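Local atomic coordinates of sulfoquinovosidase (Escherichia coli, PDB entry 5AEG), a protein that hydrolyses sulfoquinovosyl diacylglycerides and simpler sulfoquinovosides such as sulfoquinovosyl glycerol, releasing sulfoquinovose that E. coli degrades through sulfoglycolysis. Residues S318-K321 with Q322-E326; I390-N393 with M394-G398. All blocks are in the same frame, centred on the assembly; numbering follows the deposited sequence.

Interaction 1. Residues S318-K321 with Q322-E326; sequences SRIK and QWNQE
R319 lays the methylene part of its side chain over the indole of W323, one helical turn ahead. Its CG stands 3.6 Å from the centroid of the six-membered ring of W323, 20° off the ring normal: a CH-pi contact over one face. The chain reaches this face because CG lies anti to the backbone N (chi1 -160°); bends at the next two torsions then set the guanidinium almost perpendicular to the ring plane. An arginine suits the place by offering apolar carbons to the indole and charge beyond it, where NH1 meets E266 and Q269.

Alongside, Q322 runs out extended beside R319, its CD 3.7 Å from CD of R319, and its amide lies nearly parallel to the guanidinium, 13° away. On another side of the helix the branch CG2 of I320 neighbours the side chain of N324.

The backbone adds successive i to i+4 bonds, among them W323 N to R319 O and N324 N to I320 O, both 2.8 Å.

W323 also donates NE1 to Q269 and packs on C268, L272 and F330. With an alanine here, R319 CG is likely to lose its aromatic platform and Q269 the NE1 donor, and a gap would probably open toward C268, L272 and F330. Such an amphipathic helix, pressed against a neighbouring helix and a barrel strand, is characteristic of the outer layer of a TIM barrel.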
# COMPACT_ATOMS: atom_id res chain seq x y z
N SER A 318 32.40 -9.01 -4.13
CA SER A 318 32.88 -10.23 -3.46
C SER A 318 32.27 -10.39 -2.06
O SER A 318 32.06 -11.54 -1.62
CB SER A 318 34.41 -10.28 -3.36
OG SER A 318 34.90 -9.15 -2.66
N ARG A 319 32.02 -9.28 -1.36
CA ARG A 319 31.41 -9.37 -0.04
C ARG A 319 30.02 -10.01 -0.08
O ARG A 319 29.68 -10.73 0.87
CB ARG A 319 31.40 -8.03 0.75
CG ARG A 319 31.21 -8.18 2.25
CD ARG A 319 32.27 -9.11 2.91
NE ARG A 319 33.57 -8.49 2.78
CZ ARG A 319 34.03 -7.55 3.59
NH1 ARG A 319 33.34 -7.14 4.65
NH2 ARG A 319 35.17 -6.94 3.31
N ILE A 320 29.22 -9.71 -1.13
CA ILE A 320 27.85 -10.28 -1.29
C ILE A 320 27.99 -11.79 -1.30
O ILE A 320 27.26 -12.49 -0.59
CB ILE A 320 27.12 -9.78 -2.55
CG1 ILE A 320 26.76 -8.28 -2.37
CG2 ILE A 320 25.88 -10.63 -2.85
CD1 ILE A 320 26.25 -7.60 -3.62
N LYS A 321 29.02 -12.31 -1.99
CA LYS A 321 29.21 -13.78 -2.05
C LYS A 321 29.50 -14.37 -0.70
O LYS A 321 28.89 -15.35 -0.30
CB LYS A 321 30.28 -14.16 -3.08
CG LYS A 321 29.97 -13.73 -4.51
CD LYS A 321 28.89 -14.59 -5.16
CE LYS A 321 28.40 -14.07 -6.53
NZ LYS A 321 27.17 -13.16 -6.46
N GLN A 322 30.39 -13.73 0.02
CA GLN A 322 30.73 -14.17 1.34
C GLN A 322 29.49 -14.15 2.27
O GLN A 322 29.17 -15.12 3.01
CB GLN A 322 31.86 -13.28 1.85
CG GLN A 322 32.23 -13.49 3.32
CD GLN A 322 33.35 -12.56 3.80
OE1 GLN A 322 34.30 -12.28 3.04
NE2 GLN A 322 33.24 -12.05 5.08
N TRP A 323 28.74 -13.05 2.21
CA TRP A 323 27.53 -12.97 3.06
C TRP A 323 26.53 -14.06 2.70
O TRP A 323 25.94 -14.71 3.59
CB TRP A 323 26.89 -11.52 2.97
CG TRP A 323 27.67 -10.43 3.69
CD1 TRP A 323 28.50 -10.57 4.72
CD2 TRP A 323 27.64 -9.02 3.38
NE1 TRP A 323 28.99 -9.34 5.12
CE2 TRP A 323 28.50 -8.38 4.29
CE3 TRP A 323 26.98 -8.25 2.41
CZ2 TRP A 323 28.66 -7.01 4.31
CZ3 TRP A 323 27.21 -6.87 2.41
CH2 TRP A 323 28.04 -6.28 3.35
N ASN A 324 26.35 -14.29 1.40
CA ASN A 324 25.40 -15.30 0.95
C ASN A 324 25.83 -16.67 1.51
O ASN A 324 25.02 -17.40 2.09
CB ASN A 324 25.31 -15.35 -0.55
CG ASN A 324 24.64 -14.17 -1.15
OD1 ASN A 324 24.05 -13.23 -0.48
ND2 ASN A 324 24.70 -14.18 -2.41
N GLN A 325 27.12 -16.98 1.44
CA GLN A 325 27.65 -18.21 2.12
C GLN A 325 27.30 -18.37 3.54
O GLN A 325 27.17 -19.50 3.99
CB GLN A 325 29.16 -18.35 1.98
CG GLN A 325 29.51 -18.93 0.60
CD GLN A 325 30.96 -18.63 0.19
OE1 GLN A 325 31.84 -18.47 1.05
NE2 GLN A 325 31.22 -18.59 -1.13
N GLU A 326 27.17 -17.26 4.27
CA GLU A 326 26.78 -17.28 5.68
C GLU A 326 25.26 -17.09 5.92
O GLU A 326 24.84 -16.78 7.04
CB GLU A 326 27.51 -16.13 6.37
CG GLU A 326 29.03 -16.23 6.27
CD GLU A 326 29.73 -14.96 6.74
OE1 GLU A 326 29.07 -13.88 6.96
OE2 GLU A 326 30.98 -15.05 6.82

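Interaction 2. Residues I390-N393 with M394-G398; sequences IKKN and MIELG
M394 sets CB 3.4 Å from the carbonyl O of I390, and its chain then leads away from the turn, SD staying 4.4 Å from I390 CG2. The thioether runs inward, where it packs on W290, W402, A332 and I334, and the last torsion turns the terminal methyl; a long, flexible, apolar chain fits such a buried junction of helix, strands and loop. Its backbone N gives I390 O a hydrogen bond from well above the carbonyl plane, while I395 N comes to the same oxygen at 3.1 Å, nearly in line with the C=O. Two donors thus share one acceptor, and with E396 N bonding to K391 O the helix widens into a pi-type turn.

E396 lies on the outer side. Extended beyond CG, it carries OE1 to within 2.6 Å of K392 NZ, a salt bridge in which the ammonium approaches from above the carboxylate plane, 36° out of it. K392 starts out away from its partner, and bends at its last three torsions curl the amine back. Opposite charges four residues apart suit the exposed outer side of this last stretch.

N393 O has L397 CB at 3.5 Å, and the amide ND2 of N393 reaches out to the carbonyl O of W306. Beyond, G398 forms a Schellman motif with positive phi (102°); at its backbone angles a CB would be jammed against the carbonyl O of L397, which calls for glycine. The contact thus divides chemically: a hydrophobic inner side made by I390, M394 and I395, and an ion pair outside that probably steadies this end of the segment electrostatically.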
# COMPACT_ATOMS: atom_id res chain seq x y z
N ILE A 390 17.86 -2.83 -14.06
CA ILE A 390 17.60 -3.66 -12.90
C ILE A 390 18.33 -4.98 -13.05
O ILE A 390 19.01 -5.43 -12.11
CB ILE A 390 16.06 -3.88 -12.63
CG1 ILE A 390 15.38 -2.56 -12.21
CG2 ILE A 390 15.85 -4.83 -11.44
CD1 ILE A 390 13.85 -2.54 -12.36
N LYS A 391 18.20 -5.61 -14.21
CA LYS A 391 18.79 -6.95 -14.40
C LYS A 391 20.30 -6.96 -14.31
O LYS A 391 20.86 -7.81 -13.66
CB LYS A 391 18.33 -7.58 -15.72
CG LYS A 391 16.89 -8.02 -15.61
CD LYS A 391 16.19 -8.09 -16.94
CE LYS A 391 16.86 -9.00 -17.92
NZ LYS A 391 15.92 -9.02 -19.11
N LYS A 392 20.95 -5.98 -14.93
CA LYS A 392 22.39 -5.98 -15.05
C LYS A 392 23.05 -5.38 -13.82
O LYS A 392 24.09 -5.92 -13.35
CB LYS A 392 22.83 -5.29 -16.35
CG LYS A 392 24.23 -4.69 -16.43
CD LYS A 392 25.18 -5.33 -17.47
CE LYS A 392 25.47 -6.82 -17.20
NZ LYS A 392 25.92 -7.14 -15.79
N ASN A 393 22.44 -4.34 -13.22
CA ASN A 393 23.10 -3.63 -12.15
C ASN A 393 22.76 -4.13 -10.71
O ASN A 393 23.53 -3.92 -9.79
CB ASN A 393 22.86 -2.12 -12.32
CG ASN A 393 23.53 -1.54 -13.59
OD1 ASN A 393 24.18 -2.23 -14.29
ND2 ASN A 393 23.27 -0.33 -13.89
N MET A 394 21.63 -4.81 -10.56
CA MET A 394 21.19 -5.34 -9.24
C MET A 394 21.14 -6.85 -9.23
O MET A 394 21.75 -7.48 -8.39
CB MET A 394 19.84 -4.74 -8.85
CG MET A 394 19.79 -3.23 -9.14
SD MET A 394 18.23 -2.32 -8.71
CE MET A 394 18.54 -2.54 -7.04
N ILE A 395 20.42 -7.44 -10.16
CA ILE A 395 20.28 -8.91 -10.12
C ILE A 395 21.60 -9.60 -10.40
O ILE A 395 22.00 -10.48 -9.65
CB ILE A 395 19.21 -9.45 -11.13
CG1 ILE A 395 17.80 -8.92 -10.72
CG2 ILE A 395 19.22 -10.97 -11.11
CD1 ILE A 395 16.63 -9.13 -11.67
N GLU A 396 22.29 -9.18 -11.46
CA GLU A 396 23.60 -9.75 -11.77
C GLU A 396 24.67 -9.43 -10.76
O GLU A 396 25.56 -10.19 -10.64
CB GLU A 396 24.03 -9.42 -13.22
CG GLU A 396 23.28 -10.31 -14.19
CD GLU A 396 23.60 -10.04 -15.66
OE1 GLU A 396 24.69 -9.48 -15.97
OE2 GLU A 396 22.74 -10.39 -16.49
N LEU A 397 24.55 -8.33 -9.99
CA LEU A 397 25.46 -8.05 -8.92
C LEU A 397 25.28 -9.05 -7.78
O LEU A 397 26.15 -9.22 -6.94
CB LEU A 397 25.24 -6.62 -8.44
CG LEU A 397 26.07 -6.07 -7.25
CD1 LEU A 397 27.52 -5.90 -7.56
CD2 LEU A 397 25.52 -4.75 -6.82
N GLY A 398 24.14 -9.77 -7.76
CA GLY A 398 23.92 -10.69 -6.63
C GLY A 398 22.94 -10.19 -5.55
O GLY A 398 22.77 -10.82 -4.51

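Interactions 1 and 2 lie on two helices of the TIM-barrel domain, 316-325 and 380-395, both of which pack on strand 329-334; their centres are 15 Å apart. They meet directly: I320 of interaction 1 places CG2 3.5 Å from G398 O of interaction 2, and its CD1 packs 3.7 Å from L397 O, so an isoleucine of one helix rests on the backbone that ends the other. Interaction 1 is away from the annotated sites. Interaction 2 is nearer the substrate pocket, the side chains of M394 and Q288 being about 9 Å apart, and it leads into strand 401-404, directly followed by the nucleophile D405.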